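Local structure of CELL division protein FTSZ (Haloferax volcanii, 4B46) at residues M1-I6 / E97-V103; A116-K121 / T156-V161; V131-L137 / V161-F167; I220-A224 / I344-G348; T284-E288 / V349-I355. The protein binds GTP as a tubulin-like cytoskeletal GTPase and controls archaeal cell shape, being essential for the rod-shaped cells needed for efficient swimming. All blocks are in the same frame, centred on the assembly; numbering follows the deposited sequence.

Interaction 1: residues M1-I6 / E97-V103; sequences MKLAMI and EVDAFLV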
# COMPACT_ATOMS: atom_id res chain seq x y z
N MET A 1 2.43 -11.11 -8.29
CA MET A 1 1.06 -10.69 -8.50
C MET A 1 1.01 -9.48 -9.45
O MET A 1 1.79 -8.54 -9.31
CB MET A 1 0.43 -10.33 -7.16
CG MET A 1 -1.03 -10.01 -7.22
SD MET A 1 -1.72 -9.99 -5.58
CE MET A 1 -3.41 -9.55 -5.93
N LYS A 2 0.09 -9.52 -10.40
CA LYS A 2 -0.01 -8.48 -11.42
C LYS A 2 -1.01 -7.43 -10.99
O LYS A 2 -2.18 -7.75 -10.76
CB LYS A 2 -0.42 -9.08 -12.76
CG LYS A 2 0.61 -10.02 -13.34
CD LYS A 2 0.13 -10.60 -14.65
CE LYS A 2 -1.01 -11.58 -14.43
NZ LYS A 2 -1.63 -11.99 -15.72
N LEU A 3 -0.56 -6.18 -10.88
CA LEU A 3 -1.42 -5.10 -10.38
C LEU A 3 -1.65 -4.01 -11.41
O LEU A 3 -0.77 -3.69 -12.20
CB LEU A 3 -0.82 -4.46 -9.12
CG LEU A 3 -0.62 -5.36 -7.89
CD1 LEU A 3 0.06 -4.59 -6.77
CD2 LEU A 3 -1.96 -5.90 -7.44
N ALA A 4 -2.86 -3.44 -11.37
CA ALA A 4 -3.12 -2.14 -11.97
C ALA A 4 -3.02 -1.08 -10.86
O ALA A 4 -3.90 -1.00 -10.00
CB ALA A 4 -4.49 -2.12 -12.62
N MET A 5 -1.96 -0.29 -10.88
CA MET A 5 -1.76 0.72 -9.86
C MET A 5 -2.25 2.10 -10.30
O MET A 5 -1.87 2.57 -11.37
CB MET A 5 -0.29 0.84 -9.50
CG MET A 5 0.30 -0.38 -8.87
SD MET A 5 1.71 0.10 -7.85
CE MET A 5 2.15 -1.53 -7.24
N ILE A 6 -3.07 2.73 -9.46
CA ILE A 6 -3.49 4.11 -9.70
C ILE A 6 -3.10 4.98 -8.52
O ILE A 6 -3.58 4.78 -7.41
CB ILE A 6 -5.01 4.24 -9.94
CG1 ILE A 6 -5.47 3.31 -11.07
CG2 ILE A 6 -5.38 5.70 -10.26
CD1 ILE A 6 -6.17 2.08 -10.60
N GLU A 97 -5.51 -8.84 -17.79
CA GLU A 97 -4.19 -9.35 -17.45
C GLU A 97 -3.74 -8.97 -16.05
O GLU A 97 -2.58 -9.18 -15.70
CB GLU A 97 -3.15 -8.88 -18.48
CG GLU A 97 -3.35 -9.46 -19.88
CD GLU A 97 -2.52 -8.74 -20.94
OE1 GLU A 97 -1.54 -8.05 -20.57
OE2 GLU A 97 -2.86 -8.85 -22.14
N VAL A 98 -4.64 -8.43 -15.24
CA VAL A 98 -4.28 -8.10 -13.86
C VAL A 98 -5.05 -8.93 -12.84
O VAL A 98 -6.19 -9.33 -13.07
CB VAL A 98 -4.44 -6.58 -13.53
CG1 VAL A 98 -3.87 -5.73 -14.66
CG2 VAL A 98 -5.89 -6.22 -13.28
N ASP A 99 -4.40 -9.18 -11.71
CA ASP A 99 -4.99 -9.91 -10.59
C ASP A 99 -5.81 -9.00 -9.69
O ASP A 99 -6.77 -9.44 -9.05
CB ASP A 99 -3.90 -10.59 -9.76
CG ASP A 99 -3.12 -11.61 -10.56
OD1 ASP A 99 -3.77 -12.44 -11.23
OD2 ASP A 99 -1.88 -11.57 -10.54
N ALA A 100 -5.42 -7.73 -9.61
CA ALA A 100 -6.10 -6.78 -8.74
C ALA A 100 -5.77 -5.34 -9.09
O ALA A 100 -4.76 -5.07 -9.75
CB ALA A 100 -5.74 -7.06 -7.26
N PHE A 101 -6.62 -4.42 -8.64
CA PHE A 101 -6.33 -2.99 -8.69
C PHE A 101 -5.76 -2.56 -7.35
O PHE A 101 -6.13 -3.12 -6.31
CB PHE A 101 -7.61 -2.20 -8.95
CG PHE A 101 -8.14 -2.35 -10.34
CD1 PHE A 101 -9.02 -3.37 -10.65
CD2 PHE A 101 -7.76 -1.46 -11.34
CE1 PHE A 101 -9.52 -3.50 -11.94
CE2 PHE A 101 -8.24 -1.59 -12.62
CZ PHE A 101 -9.13 -2.60 -12.92
N LEU A 102 -4.86 -1.58 -7.37
CA LEU A 102 -4.37 -0.95 -6.14
C LEU A 102 -4.45 0.58 -6.26
O LEU A 102 -3.77 1.20 -7.09
CB LEU A 102 -2.95 -1.39 -5.81
CG LEU A 102 -2.36 -0.82 -4.52
CD1 LEU A 102 -3.05 -1.42 -3.29
CD2 LEU A 102 -0.86 -1.04 -4.45
N VAL A 103 -5.28 1.18 -5.42
CA VAL A 103 -5.44 2.63 -5.40
C VAL A 103 -4.57 3.19 -4.28
O VAL A 103 -4.76 2.87 -3.10
CB VAL A 103 -6.92 3.03 -5.20
CG1 VAL A 103 -7.07 4.57 -5.15
CG2 VAL A 103 -7.76 2.43 -6.32

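Interaction 2: residues A116-K121 / T156-V161; sequences APVLAK and TFVREV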
# COMPACT_ATOMS: atom_id res chain seq x y z
N ALA A 116 -9.57 9.15 -3.91
CA ALA A 116 -9.26 7.72 -3.85
C ALA A 116 -10.47 6.84 -3.51
O ALA A 116 -10.71 5.85 -4.19
CB ALA A 116 -8.06 7.42 -2.94
N PRO A 117 -11.26 7.21 -2.47
CA PRO A 117 -12.43 6.36 -2.19
C PRO A 117 -13.48 6.39 -3.30
O PRO A 117 -14.18 5.40 -3.51
CB PRO A 117 -13.03 6.99 -0.93
CG PRO A 117 -11.91 7.75 -0.32
CD PRO A 117 -11.13 8.28 -1.47
N VAL A 118 -13.59 7.53 -3.99
CA VAL A 118 -14.52 7.66 -5.10
C VAL A 118 -14.09 6.73 -6.22
O VAL A 118 -14.91 6.01 -6.80
CB VAL A 118 -14.60 9.13 -5.60
CG1 VAL A 118 -15.33 9.21 -6.96
CG2 VAL A 118 -15.29 9.99 -4.57
N LEU A 119 -12.79 6.70 -6.50
CA LEU A 119 -12.29 5.81 -7.54
C LEU A 119 -12.48 4.34 -7.15
O LEU A 119 -12.90 3.53 -7.99
CB LEU A 119 -10.81 6.07 -7.84
CG LEU A 119 -10.20 5.09 -8.86
CD1 LEU A 119 -10.93 5.11 -10.21
CD2 LEU A 119 -8.71 5.37 -9.05
N ALA A 120 -12.18 4.00 -5.89
CA ALA A 120 -12.29 2.60 -5.45
C ALA A 120 -13.71 2.08 -5.65
O ALA A 120 -13.91 0.98 -6.15
CB ALA A 120 -11.85 2.44 -3.99
N LYS A 121 -14.69 2.90 -5.28
CA LYS A 121 -16.10 2.56 -5.45
C LYS A 121 -16.44 2.38 -6.93
O LYS A 121 -17.13 1.42 -7.31
CB LYS A 121 -16.98 3.65 -4.82
CG LYS A 121 -18.44 3.26 -4.74
CD LYS A 121 -19.29 4.38 -4.14
CE LYS A 121 -20.76 3.97 -4.12
NZ LYS A 121 -21.65 5.10 -3.75
N THR A 156 -14.11 6.44 4.85
CA THR A 156 -14.76 6.16 3.57
C THR A 156 -13.96 5.15 2.76
O THR A 156 -14.52 4.20 2.21
CB THR A 156 -14.93 7.44 2.73
OG1 THR A 156 -15.54 8.45 3.53
CG2 THR A 156 -15.81 7.18 1.50
N PHE A 157 -12.65 5.37 2.69
CA PHE A 157 -11.76 4.51 1.91
C PHE A 157 -11.85 3.03 2.33
O PHE A 157 -11.92 2.13 1.49
CB PHE A 157 -10.32 5.00 2.07
CG PHE A 157 -9.39 4.62 0.95
CD1 PHE A 157 -9.87 4.01 -0.20
CD2 PHE A 157 -8.04 4.92 1.03
CE1 PHE A 157 -9.00 3.68 -1.24
CE2 PHE A 157 -7.18 4.59 0.00
CZ PHE A 157 -7.66 3.96 -1.13
N VAL A 158 -11.85 2.79 3.64
CA VAL A 158 -11.82 1.42 4.16
C VAL A 158 -13.10 0.69 3.76
O VAL A 158 -13.10 -0.52 3.56
CB VAL A 158 -11.58 1.38 5.70
CG1 VAL A 158 -12.82 1.81 6.46
CG2 VAL A 158 -11.13 -0.02 6.14
N ARG A 159 -14.19 1.44 3.62
CA ARG A 159 -15.47 0.86 3.27
C ARG A 159 -15.62 0.59 1.77
O ARG A 159 -16.50 -0.17 1.37
CB ARG A 159 -16.61 1.75 3.77
CG ARG A 159 -16.87 1.63 5.27
CD ARG A 159 -17.63 2.83 5.81
NE ARG A 159 -17.93 2.73 7.24
CZ ARG A 159 -17.05 2.94 8.22
NH1 ARG A 159 -15.79 3.24 7.94
NH2 ARG A 159 -17.43 2.82 9.48
N GLU A 160 -14.77 1.20 0.95
CA GLU A 160 -14.93 1.10 -0.51
C GLU A 160 -13.95 0.16 -1.19
O GLU A 160 -14.07 -0.10 -2.38
CB GLU A 160 -14.81 2.48 -1.18
CG GLU A 160 -15.82 3.52 -0.68
CD GLU A 160 -17.27 3.12 -0.90
OE1 GLU A 160 -17.55 2.19 -1.69
OE2 GLU A 160 -18.14 3.74 -0.27
N VAL A 161 -12.97 -0.34 -0.45
CA VAL A 161 -12.02 -1.31 -1.00
C VAL A 161 -12.25 -2.71 -0.42
O VAL A 161 -12.88 -2.86 0.62
CB VAL A 161 -10.57 -0.90 -0.72
CG1 VAL A 161 -10.21 0.36 -1.50
CG2 VAL A 161 -10.35 -0.69 0.79

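Interaction 3: residues V131-L137 / V161-F167; sequences VYGLGIL and VDNLLVF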
# COMPACT_ATOMS: atom_id res chain seq x y z
N VAL A 131 -10.25 -4.92 -5.56
CA VAL A 131 -9.75 -3.55 -5.57
C VAL A 131 -9.22 -3.24 -4.17
O VAL A 131 -9.99 -3.19 -3.20
CB VAL A 131 -10.85 -2.53 -5.96
CG1 VAL A 131 -10.34 -1.08 -5.81
CG2 VAL A 131 -11.38 -2.80 -7.39
N TYR A 132 -7.92 -3.06 -4.07
CA TYR A 132 -7.30 -2.75 -2.79
C TYR A 132 -6.89 -1.29 -2.73
O TYR A 132 -6.73 -0.63 -3.77
CB TYR A 132 -6.08 -3.63 -2.54
CG TYR A 132 -6.39 -5.11 -2.63
CD1 TYR A 132 -7.35 -5.69 -1.82
CD2 TYR A 132 -5.72 -5.92 -3.53
CE1 TYR A 132 -7.65 -7.04 -1.90
CE2 TYR A 132 -6.00 -7.27 -3.63
CZ TYR A 132 -6.97 -7.82 -2.81
OH TYR A 132 -7.25 -9.17 -2.91
N GLY A 133 -6.77 -0.79 -1.51
CA GLY A 133 -6.28 0.56 -1.25
C GLY A 133 -4.92 0.47 -0.57
O GLY A 133 -4.64 -0.49 0.16
N LEU A 134 -4.05 1.43 -0.85
CA LEU A 134 -2.88 1.67 -0.01
C LEU A 134 -3.00 3.10 0.48
O LEU A 134 -2.80 4.04 -0.29
CB LEU A 134 -1.57 1.48 -0.79
CG LEU A 134 -0.25 1.86 -0.08
CD1 LEU A 134 -0.19 1.33 1.34
CD2 LEU A 134 0.94 1.36 -0.88
N GLY A 135 -3.39 3.25 1.74
CA GLY A 135 -3.64 4.55 2.32
C GLY A 135 -2.44 4.96 3.15
O GLY A 135 -1.95 4.18 3.96
N ILE A 136 -1.96 6.18 2.93
CA ILE A 136 -0.79 6.66 3.64
C ILE A 136 -1.20 7.74 4.64
O ILE A 136 -1.70 8.81 4.25
CB ILE A 136 0.25 7.21 2.66
CG1 ILE A 136 0.75 6.10 1.74
CG2 ILE A 136 1.37 7.91 3.42
CD1 ILE A 136 1.49 6.59 0.50
N LEU A 137 -1.02 7.45 5.93
CA LEU A 137 -1.45 8.36 6.99
C LEU A 137 -0.43 9.47 7.20
O LEU A 137 0.76 9.26 6.96
CB LEU A 137 -1.68 7.61 8.31
CG LEU A 137 -2.69 6.47 8.22
CD1 LEU A 137 -2.92 5.82 9.59
CD2 LEU A 137 -3.99 6.96 7.62
N VAL A 161 -12.97 -0.34 -0.45
CA VAL A 161 -12.02 -1.31 -1.00
C VAL A 161 -12.25 -2.71 -0.42
O VAL A 161 -12.88 -2.86 0.62
CB VAL A 161 -10.57 -0.90 -0.72
CG1 VAL A 161 -10.21 0.36 -1.50
CG2 VAL A 161 -10.35 -0.69 0.79
N ASP A 162 -11.72 -3.72 -1.09
CA ASP A 162 -11.77 -5.08 -0.52
C ASP A 162 -10.86 -5.22 0.71
O ASP A 162 -11.11 -6.04 1.58
CB ASP A 162 -11.44 -6.11 -1.58
CG ASP A 162 -12.44 -6.09 -2.73
OD1 ASP A 162 -13.64 -6.26 -2.44
OD2 ASP A 162 -12.04 -5.85 -3.88
N ASN A 163 -9.83 -4.38 0.77
CA ASN A 163 -8.91 -4.36 1.90
C ASN A 163 -8.08 -3.09 1.81
O ASN A 163 -7.68 -2.67 0.72
CB ASN A 163 -7.98 -5.59 1.90
CG ASN A 163 -7.30 -5.82 3.25
OD1 ASN A 163 -6.48 -5.01 3.70
ND2 ASN A 163 -7.65 -6.93 3.90
N LEU A 164 -7.84 -2.46 2.95
CA LEU A 164 -7.05 -1.25 2.95
C LEU A 164 -5.71 -1.51 3.62
O LEU A 164 -5.64 -1.69 4.83
CB LEU A 164 -7.80 -0.12 3.66
CG LEU A 164 -7.00 1.18 3.74
CD1 LEU A 164 -6.68 1.70 2.33
CD2 LEU A 164 -7.75 2.22 4.56
N LEU A 165 -4.66 -1.59 2.81
CA LEU A 165 -3.30 -1.69 3.30
C LEU A 165 -2.90 -0.29 3.75
O LEU A 165 -3.15 0.68 3.04
CB LEU A 165 -2.34 -2.13 2.19
CG LEU A 165 -2.42 -3.48 1.43
CD1 LEU A 165 -1.91 -4.63 2.27
CD2 LEU A 165 -3.79 -3.81 0.88
N VAL A 166 -2.28 -0.18 4.92
CA VAL A 166 -1.96 1.13 5.48
C VAL A 166 -0.46 1.30 5.73
O VAL A 166 0.21 0.39 6.23
CB VAL A 166 -2.75 1.39 6.79
CG1 VAL A 166 -2.38 2.74 7.44
CG2 VAL A 166 -4.25 1.31 6.52
N PHE A 167 0.05 2.47 5.37
CA PHE A 167 1.38 2.90 5.77
C PHE A 167 1.24 4.23 6.51
O PHE A 167 0.67 5.18 5.98
CB PHE A 167 2.31 3.04 4.55
CG PHE A 167 3.74 3.34 4.92
CD1 PHE A 167 4.16 4.64 5.15
CD2 PHE A 167 4.66 2.30 5.04
CE1 PHE A 167 5.47 4.92 5.50
CE2 PHE A 167 5.98 2.56 5.40
CZ PHE A 167 6.38 3.88 5.63

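Interaction 4: residues I220-A224 / I344-G348; sequences INTLA and ILLSG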
# COMPACT_ATOMS: atom_id res chain seq x y z
N ILE A 220 -4.59 -12.81 -2.24
CA ILE A 220 -6.00 -12.43 -2.33
C ILE A 220 -6.79 -13.05 -1.18
O ILE A 220 -7.61 -12.38 -0.53
CB ILE A 220 -6.57 -12.85 -3.71
CG1 ILE A 220 -5.95 -11.95 -4.79
CG2 ILE A 220 -8.09 -12.77 -3.72
CD1 ILE A 220 -6.24 -12.41 -6.19
N ASN A 221 -6.53 -14.32 -0.90
CA ASN A 221 -7.22 -15.02 0.17
C ASN A 221 -6.84 -14.51 1.57
O ASN A 221 -7.66 -14.52 2.50
CB ASN A 221 -7.02 -16.53 0.04
CG ASN A 221 -7.82 -17.11 -1.11
OD1 ASN A 221 -8.74 -16.47 -1.61
ND2 ASN A 221 -7.49 -18.33 -1.52
N THR A 222 -5.61 -14.03 1.72
CA THR A 222 -5.20 -13.41 2.97
C THR A 222 -5.95 -12.09 3.21
O THR A 222 -6.30 -11.76 4.35
CB THR A 222 -3.67 -13.19 3.02
OG1 THR A 222 -3.01 -14.45 2.91
CG2 THR A 222 -3.24 -12.54 4.36
N LEU A 223 -6.20 -11.35 2.13
CA LEU A 223 -6.83 -10.04 2.23
C LEU A 223 -8.35 -10.11 2.23
O LEU A 223 -9.01 -9.11 2.48
CB LEU A 223 -6.37 -9.14 1.08
CG LEU A 223 -4.88 -8.82 1.01
CD1 LEU A 223 -4.52 -8.17 -0.31
CD2 LEU A 223 -4.47 -7.94 2.18
N ALA A 224 -8.91 -11.28 1.94
CA ALA A 224 -10.32 -11.39 1.59
C ALA A 224 -11.29 -11.01 2.71
O ALA A 224 -12.42 -10.60 2.45
CB ALA A 224 -10.65 -12.79 1.06
N ILE A 344 5.83 -10.05 6.41
CA ILE A 344 4.63 -10.61 7.00
C ILE A 344 3.48 -9.66 6.72
O ILE A 344 3.53 -8.48 7.07
CB ILE A 344 4.78 -10.81 8.51
CG1 ILE A 344 5.99 -11.73 8.80
CG2 ILE A 344 3.51 -11.41 9.09
CD1 ILE A 344 6.30 -11.92 10.27
N LEU A 345 2.44 -10.18 6.07
CA LEU A 345 1.24 -9.42 5.82
C LEU A 345 0.23 -9.86 6.86
O LEU A 345 -0.03 -11.06 7.00
CB LEU A 345 0.71 -9.71 4.40
CG LEU A 345 -0.72 -9.28 4.08
CD1 LEU A 345 -0.90 -7.75 4.19
CD2 LEU A 345 -1.16 -9.79 2.69
N LEU A 346 -0.29 -8.90 7.61
CA LEU A 346 -1.31 -9.17 8.61
C LEU A 346 -2.57 -8.44 8.20
O LEU A 346 -2.58 -7.22 8.09
CB LEU A 346 -0.85 -8.70 10.00
CG LEU A 346 0.41 -9.37 10.54
CD1 LEU A 346 0.86 -8.70 11.83
CD2 LEU A 346 0.18 -10.86 10.77
N SER A 347 -3.63 -9.20 7.93
CA SER A 347 -4.86 -8.62 7.44
C SER A 347 -5.92 -8.70 8.51
O SER A 347 -5.98 -9.69 9.23
CB SER A 347 -5.31 -9.32 6.15
OG SER A 347 -6.69 -9.09 5.89
N GLY A 348 -6.74 -7.67 8.63
CA GLY A 348 -7.83 -7.69 9.59
C GLY A 348 -7.36 -7.37 11.00
O GLY A 348 -7.86 -7.94 11.98

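Interaction 5: residues T284-E288 / V349-I355; sequences TLPCE and VTNVPRI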
# COMPACT_ATOMS: atom_id res chain seq x y z
N THR A 284 4.30 -1.20 8.89
CA THR A 284 3.83 -0.08 8.06
C THR A 284 2.78 0.71 8.84
O THR A 284 2.83 1.94 8.90
CB THR A 284 3.28 -0.57 6.69
OG1 THR A 284 2.20 -1.49 6.88
CG2 THR A 284 4.39 -1.26 5.89
N LEU A 285 1.85 -0.02 9.47
CA LEU A 285 0.94 0.53 10.47
C LEU A 285 1.19 -0.14 11.81
O LEU A 285 0.89 -1.31 11.98
CB LEU A 285 -0.53 0.32 10.06
CG LEU A 285 -1.58 0.69 11.12
CD1 LEU A 285 -1.57 2.20 11.47
CD2 LEU A 285 -2.97 0.24 10.69
N PRO A 286 1.74 0.61 12.79
CA PRO A 286 1.99 -0.01 14.10
C PRO A 286 0.70 -0.49 14.76
O PRO A 286 -0.34 0.17 14.65
CB PRO A 286 2.62 1.13 14.91
CG PRO A 286 3.24 2.01 13.90
CD PRO A 286 2.31 1.96 12.69
N CYS A 287 0.78 -1.65 15.41
CA CYS A 287 -0.35 -2.24 16.12
C CYS A 287 0.15 -3.46 16.88
O CYS A 287 1.29 -3.87 16.73
CB CYS A 287 -1.45 -2.65 15.13
SG CYS A 287 -0.97 -3.91 13.92
N GLU A 288 -0.71 -4.03 17.71
CA GLU A 288 -0.38 -5.32 18.30
C GLU A 288 -0.79 -6.37 17.28
O GLU A 288 -1.87 -6.27 16.69
CB GLU A 288 -1.11 -5.52 19.62
CG GLU A 288 -0.46 -4.74 20.76
CD GLU A 288 -1.32 -4.67 22.00
OE1 GLU A 288 -2.26 -3.84 22.03
OE2 GLU A 288 -1.04 -5.44 22.95
N VAL A 349 -6.38 -6.48 11.12
CA VAL A 349 -5.92 -6.07 12.44
C VAL A 349 -6.98 -5.21 13.12
O VAL A 349 -7.73 -4.49 12.46
CB VAL A 349 -4.57 -5.33 12.38
CG1 VAL A 349 -3.46 -6.29 11.96
CG2 VAL A 349 -4.65 -4.12 11.45
N THR A 350 -7.06 -5.32 14.45
CA THR A 350 -8.09 -4.63 15.22
C THR A 350 -7.51 -4.00 16.49
O THR A 350 -6.36 -4.27 16.87
CB THR A 350 -9.20 -5.61 15.65
OG1 THR A 350 -8.62 -6.72 16.35
CG2 THR A 350 -9.97 -6.12 14.44
N ASN A 351 -8.31 -3.16 17.14
CA ASN A 351 -7.89 -2.43 18.34
C ASN A 351 -6.60 -1.66 18.10
O ASN A 351 -5.72 -1.61 18.96
CB ASN A 351 -7.76 -3.37 19.55
CG ASN A 351 -7.76 -2.62 20.87
OD1 ASN A 351 -8.49 -1.65 21.06
ND2 ASN A 351 -6.91 -3.06 21.80
N VAL A 352 -6.48 -1.09 16.91
CA VAL A 352 -5.30 -0.35 16.52
C VAL A 352 -5.42 1.08 17.05
O VAL A 352 -6.34 1.81 16.67
CB VAL A 352 -5.14 -0.36 14.98
CG1 VAL A 352 -3.86 0.33 14.58
CG2 VAL A 352 -5.17 -1.81 14.46
N PRO A 353 -4.53 1.47 17.97
CA PRO A 353 -4.59 2.81 18.58
C PRO A 353 -4.72 3.92 17.55
O PRO A 353 -5.57 4.80 17.69
CB PRO A 353 -3.27 2.91 19.35
CG PRO A 353 -2.97 1.49 19.73
CD PRO A 353 -3.45 0.65 18.55
N ARG A 354 -3.89 3.87 16.51
CA ARG A 354 -3.91 4.90 15.48
C ARG A 354 -5.28 4.99 14.79
O ARG A 354 -5.77 6.08 14.52
CB ARG A 354 -2.81 4.62 14.47
CG ARG A 354 -2.84 5.51 13.25
CD ARG A 354 -2.61 6.99 13.62
NE ARG A 354 -1.76 7.63 12.62
CZ ARG A 354 -1.76 8.93 12.35
NH1 ARG A 354 -2.58 9.75 12.99
NH2 ARG A 354 -0.94 9.42 11.42
N ILE A 355 -5.89 3.84 14.52
CA ILE A 355 -7.22 3.81 13.92
C ILE A 355 -8.28 4.32 14.88
O ILE A 355 -9.16 5.09 14.50
CB ILE A 355 -7.57 2.40 13.39
CG1 ILE A 355 -6.55 1.98 12.33
CG2 ILE A 355 -8.99 2.37 12.82
CD1 ILE A 355 -6.28 3.06 11.29
O HOH W 1 -1.49 2.27 16.23
O HOH W 2 -3.45 -3.02 17.74
O HOH W 3 -4.30 -6.84 15.54
O HOH W 4 -4.92 -5.13 21.28

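Interaction 1: residues M1-I6 / E97-V103
Glu97 opens the second segment with its backbone: its carbonyl O takes a hydrogen bond from Lys2 NZ at 3.0 Å, while its carboxylate turns away to a salt bridge with Arg32. The long lysine chain suits this edge, because it can reach past the start of the strand. Val98 sets its branched side chain beside Ala4, with Val98 CG1 4.2 Å from Ala4 CB. Asp99 then closes a two-point link with Lys2: Lys2 N donates to Asp99 OD2 at 2.8 Å and Asp99 N to Lys2 O at 2.8 Å. A short acidic side chain can thus stand in for a strand carbonyl before regular pairing begins. From Ala100 the strands run parallel, 20° apart. Ala100 O accepts from Ala4 N (3.0 Å), and its small CB leaves room for Met1 CE at 3.7 Å. Phe101 lies on the other face, with CD2 3.6 Å from Ala4 CB and Ile6 CD1 at its ring edge. Leu102 N donates to Ala4 O and Leu102 O accepts from Ile6 N, both at 2.9 Å, while its side chain joins Leu3 and Met5. Val103 pairs with Ile6, and both strands run on beyond. Within the Rossmann-like GTPase sheet, strand 31-38 flanks strand 3-8 and strand 131-137 flanks strand 100-106; helix 111-126 covers Ile6 and Val103, and helix 216-223 packs on Met1.

Interaction 2: residues A116-K121 / T156-V161
This is a side-by-side packing of two nearly parallel helices on one face of the GTPase sheet, where helices 111-126 and 144-160 lie as neighbours. The short axes approach to 8.6 Å at 13°, a close fit made possible by small residues on segment 116-121. Ala116, Pro117 and Ala120 all direct their CA-to-CB bonds toward the other helix. Phe157 fills the space beneath them: Ala116 CB sits over its ring face, 4.2 Å from the centroid, in a CH-pi contact, while Ala120 CB meets the ring edge 4.2 Å from Phe157 CE1. A larger aliphatic group than alanine would have little room so near the ring. Pro117 presents a compact, rigid surface, with CG 4.0 Å from Phe157 CB and CB 3.7 Å from Thr156 CG2; lacking an amide hydrogen, it also accompanies a kink in its helix. Further along, Ala120 CB touches Val161 CG1 at 3.6 Å, where the second helix gives way to the next strand. Ala116 lies about 8 Å from GDP, side chain to ligand, and Phe157 reaches down to Val103 and Leu164 of the sheet. The aliphatic part of Glu160 packs against Pro117 and Ala120 (Pro117 O to Glu160 CG, 3.8 Å), and its carboxylate lies by the lysine methylenes, Lys121 CG being 3.4 Å from Glu160 OE1. The chemistry is therefore mainly van der Waals fit and burial of apolar surface, with Lys121 extending away at the border.

Interaction 3: residues V131-L137 / V161-F167
Strands 131-137 and 163-168 are the two parallel strands of a beta-alpha-beta unit, joined by helix 144-160, in the Rossmann-like GTPase domain. At the entrance, Asp162 pairs twice with Val131: Val131 N donates to Asp162 OD2 at 2.6 Å, and Asp162 N to Val131 O at 2.8 Å. Aspartate suits this position because OD1 remains available for a salt bridge with Lys124. Regular pairing follows: Gly133 N to Asn163 O (3.1 Å), Leu165 N to Gly133 O (2.9 Å), Gly135 N to Leu165 O (2.9 Å) and Phe167 N to Gly135 O (3.0 Å). The intervening Tyr132, Leu134 and Ile136 bond through their backbones to strand 100-106 instead. Asn163, a polar residue in a buried place, has its side chain satisfied by Ser229 and by Leu223 O. Glycine at 133 leaves room for Leu164 and Val161; a CB there would clash with Leu164 CD1. On the opposite face, Tyr132, Leu134 and Ile136 share an apolar layer with Leu165 and Phe167, and Ile136 also lines the GDP pocket. The pairing finishes where Leu137 N donates to Phe167 O at 2.8 Å.

Interaction 4: residues I220-A224 / I344-G348
Ile220 and Asn221 begin the first segment facing other surroundings, Ile220 resting on Met1 and Tyr132. Thr222 is the first to meet the strand, its CA-to-CB bond pointing toward it. Its methyl CG2 lies 3.8 Å from Leu345 CD2, while OG1 is satisfied by Glu218 O one turn back; threonine suits a buried helix face because its hydroxyl can bond to its own helix. Thr222 O is 3.1 Å from Ser347 OG. Leu223 follows, extending CD2 to within 3.8 Å of Leu345 CD2, so one strand leucine packs against two successive helix residues. Ser347 is small enough to let the end of the helix come close, the CA atoms of Leu223 and Ser347 being 5.7 Å apart, and its hydroxyl also receives a weak hydrogen bond from Asn163 ND2. Leu345 and Ser347, two residues apart on the strand, both face the helix. A helix laid on a sheet in this way is characteristic of layered alpha/beta folds, here where helix 216-223 covers strand 339-347 of the tubulin-like C-terminal domain.

Interaction 5: residues T284-E288 / V349-I355
Val352 is the central bump of this contact between a loop and the turn leading into a helix. Its two methyls spread under residues 285-287: CG1 lies 4.0 Å from Leu285 CD2 and 3.5 Å from Pro286 O, while CG2 reaches Cys287 CB at 3.9 Å. Leu285 in turn projects into a hollow formed by Val352, the aliphatic part of Arg354 (Leu285 CD1 to Arg354 CG, 4.0 Å) and Ile355 (Leu285 CD2 to Ile355 CG1, 4.3 Å). Cys287, slim and apolar, sits over Val349, with SG 4.0 Å from Val349 CG1. Toward the rim the fit loosens and water fills the gaps. Water 1 joins Pro286 O to Arg354 N, both at 2.9 Å, and water 4 links Glu288 OE1 at 3.0 Å to Asn351 ND2 at 2.9 Å. Arg354 sends its guanidinium to salt bridges with Asp168 and Glu357. Val352 holds the N-cap position and Pro353 starts the helix, a place where proline needs no amide donor. In this tubulin-like C-terminal domain, loop 284-288 thus packs against the turn entering helix 353-366 and that helix's first residues.

Interactions 1 and 3 form the buried core of one sheet: strands 100-106 and 131-137 are neighbours, so backbone hydrogen bonds run on from one contact to the next. Interaction 2 covers that sheet without such bonds, by apolar fit, and shares Val161 with interaction 3. Interaction 4 is also buried but much smaller, a helix-on-strand contact in the C-terminal domain; Asn163 of interaction 3 bonds to its Leu223 O, tying the two domains together. Interaction 5 is only partly buried and alone uses bridging waters; its Thr284 bonds to Val166 O of interaction 3. Interactions 1 and 5 lie far apart, their centres about 25 Å from each other.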